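Local coordinates for hypothetical protein SA2161 (Staphylococcus aureus, PDB 1Y7R), which is of unknown function but is probably a GNAT-type acetyltransferase that moves an acetyl group to a still unidentified acceptor, at residues Arg49-Arg55 with Val67-Leu72. The protein carries 4 engineered substitutions. Residues are numbered along the deposited sequence; the frame is centred on the assembly and turned at random.
Sequences RLIGMGR and VDIAVL. Engineered in segment 67-72: Leu72 (natural residue Ser).
Asp68 OD2 is gripped twice: Arg55 NH1 donates to it at 2.8 Å, forming a salt bridge, and the hydroxyl of Tyr14 makes a second hydrogen bond. The oxygen lies near the guanidinium plane, at its edge, and the two flat groups are turned 31° from each other. Both side chains run side by side in the same direction, and the bend in Arg55 at chi3 (68°) turns its NH1 back to the carboxylate while Arg55 CD rests 3.7 Å from Asp68 CB. The other carboxylate oxygen, OD1, pairs with Arg18, so this buried acid is shared between two arginines. Arg55 NH2 makes a salt bridge to Asp59 of the second subunit.

Asp68 and Ile69 together lie opposite Gly54 in a beta bulge, where Asp68 takes a left-handed backbone conformation and the antiparallel pairing steps by one from Met53–Ala70 to Arg55–Val67. Paired N-H...O bonds join each of these couples; Val67 N to Arg55 O, at 2.9 Å, is nearly straight. At Gly54, which has no side chain, Ile69 CD1 packs on Gly54 CA at 3.6 Å.

At the far end Leu72, an engineered residue, donates its N-H to Ile51 O, with Leu72 N 2.9 Å from that oxygen. Its CD1 sits over the centre of one face of the Arg49 guanidinium, 3.4 Å from Arg49 CZ, and also meets Ile51 CG2. The extended Arg49 chain brings the group there from the opposite direction.

These two strands form the hairpin 49-58/63-71 within the mixed GNAT sheet. Strand 40-46 flanks it beyond 49-58, where Ile51 and Gly52 both face Leu44 in a classic bulge. Helix 11-20 covers Met53, and helix 80-95 packs on Ile69 and Val71.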
loop_
_atom_site.group_PDB
_atom_site.type_symbol
_atom_site.label_atom_id
_atom_site.label_comp_id
_atom_site.label_asym_id
_atom_site.label_seq_id
_atom_site.Cartn_x
_atom_site.Cartn_y
_atom_site.Cartn_z
ATOM N N ARG A 49 11.135 26.572 -3.270
ATOM C CA ARG A 49 10.934 25.508 -4.252
ATOM C C ARG A 49 10.799 24.154 -3.578
ATOM O O ARG A 49 11.650 23.796 -2.740
ATOM C CB ARG A 49 12.098 25.428 -5.225
ATOM C CG ARG A 49 11.899 24.398 -6.337
ATOM C CD ARG A 49 13.126 24.305 -7.215
ATOM N NE ARG A 49 12.836 23.499 -8.404
ATOM C CZ ARG A 49 13.753 23.055 -9.248
ATOM N NH1 ARG A 49 15.046 23.299 -9.038
ATOM N NH2 ARG A 49 13.365 22.324 -10.281
ATOM N N LEU A 50 9.772 23.400 -3.982
ATOM C CA LEU A 50 9.623 22.031 -3.478
ATOM C C LEU A 50 10.685 21.167 -4.163
ATOM O O LEU A 50 10.699 21.104 -5.398
ATOM C CB LEU A 50 8.237 21.455 -3.808
ATOM C CG LEU A 50 7.949 20.039 -3.294
ATOM C CD1 LEU A 50 7.880 19.963 -1.790
ATOM C CD2 LEU A 50 6.646 19.484 -3.876
ATOM N N ILE A 51 11.516 20.475 -3.375
ATOM C CA ILE A 51 12.527 19.612 -3.967
ATOM C C ILE A 51 12.354 18.100 -3.687
ATOM O O ILE A 51 13.004 17.266 -4.322
ATOM C CB ILE A 51 13.937 20.128 -3.659
ATOM C CG1 ILE A 51 14.324 19.916 -2.187
ATOM C CG2 ILE A 51 14.041 21.615 -4.073
ATOM C CD1 ILE A 51 14.764 18.512 -1.870
ATOM N N GLY A 52 11.477 17.765 -2.735
ATOM C CA GLY A 52 11.315 16.363 -2.352
ATOM C C GLY A 52 10.077 16.117 -1.529
ATOM O O GLY A 52 9.539 17.031 -0.895
HETATM N N MSE A 53 9.596 14.880 -1.588
HETATM C CA MSE A 53 8.415 14.474 -0.826
HETATM C C MSE A 53 8.423 12.967 -0.611
HETATM O O MSE A 53 9.110 12.215 -1.292
HETATM C CB MSE A 53 7.126 14.859 -1.551
HETATM C CG MSE A 53 6.791 13.925 -2.655
HETATM SE SE MSE A 53 5.154 14.559 -3.488
HETATM C CE MSE A 53 4.196 14.974 -2.021
ATOM N N GLY A 54 7.638 12.546 0.350
ATOM C CA GLY A 54 7.289 11.122 0.523
ATOM C C GLY A 54 5.929 11.035 1.201
ATOM O O GLY A 54 5.512 11.963 1.920
ATOM N N ARG A 55 5.209 9.936 0.961
ATOM C CA ARG A 55 3.854 9.802 1.509
ATOM C C ARG A 55 3.683 8.394 2.074
ATOM O O ARG A 55 4.420 7.474 1.695
ATOM C CB ARG A 55 2.787 10.095 0.421
ATOM C CG ARG A 55 2.956 11.478 -0.225
ATOM C CD ARG A 55 2.081 11.705 -1.430
ATOM N NE ARG A 55 0.652 11.791 -1.080
ATOM C CZ ARG A 55 -0.335 11.090 -1.641
ATOM N NH1 ARG A 55 -0.111 10.220 -2.628
ATOM N NH2 ARG A 55 -1.579 11.317 -1.214
ATOM N N VAL A 67 4.876 5.465 -0.388
ATOM C CA VAL A 67 4.615 5.763 -1.801
ATOM C C VAL A 67 5.131 7.156 -2.138
ATOM O O VAL A 67 5.364 7.942 -1.229
ATOM C CB VAL A 67 3.092 5.662 -2.161
ATOM C CG1 VAL A 67 2.553 4.233 -1.947
ATOM C CG2 VAL A 67 2.211 6.732 -1.402
ATOM N N ASP A 68 5.316 7.449 -3.426
ATOM C CA ASP A 68 5.636 8.817 -3.876
ATOM C C ASP A 68 6.912 9.365 -3.270
ATOM O O ASP A 68 6.977 10.553 -2.909
ATOM C CB ASP A 68 4.466 9.764 -3.572
ATOM C CG ASP A 68 3.340 9.613 -4.562
ATOM O OD1 ASP A 68 3.632 9.299 -5.730
ATOM O OD2 ASP A 68 2.173 9.777 -4.200
ATOM N N ILE A 69 7.953 8.527 -3.159
ATOM C CA ILE A 69 9.265 9.045 -2.736
ATOM C C ILE A 69 9.882 9.720 -3.954
ATOM O O ILE A 69 10.404 9.047 -4.859
ATOM C CB ILE A 69 10.176 7.923 -2.191
ATOM C CG1 ILE A 69 9.450 7.206 -1.043
ATOM C CG2 ILE A 69 11.547 8.492 -1.710
ATOM C CD1 ILE A 69 9.181 8.048 0.140
ATOM N N ALA A 70 9.823 11.049 -3.977
ATOM C CA ALA A 70 10.178 11.792 -5.180
ATOM C C ALA A 70 11.144 12.881 -4.781
ATOM O O ALA A 70 10.800 13.732 -3.953
ATOM C CB ALA A 70 8.936 12.429 -5.778
ATOM N N VAL A 71 12.326 12.883 -5.386
ATOM C CA VAL A 71 13.304 13.956 -5.158
ATOM C C VAL A 71 13.677 14.478 -6.550
ATOM O O VAL A 71 13.952 13.678 -7.441
ATOM C CB VAL A 71 14.568 13.395 -4.410
ATOM C CG1 VAL A 71 15.718 14.406 -4.405
ATOM C CG2 VAL A 71 14.191 12.877 -2.970
ATOM N N LEU A 72 13.687 15.796 -6.751
ATOM C CA LEU A 72 14.136 16.359 -8.037
ATOM C C LEU A 72 15.410 15.706 -8.535
ATOM O O LEU A 72 16.370 15.505 -7.767
ATOM C CB LEU A 72 14.379 17.855 -7.926
ATOM C CG LEU A 72 13.143 18.694 -7.664
ATOM C CD1 LEU A 72 13.602 20.136 -7.451
ATOM C CD2 LEU A 72 12.205 18.590 -8.869
#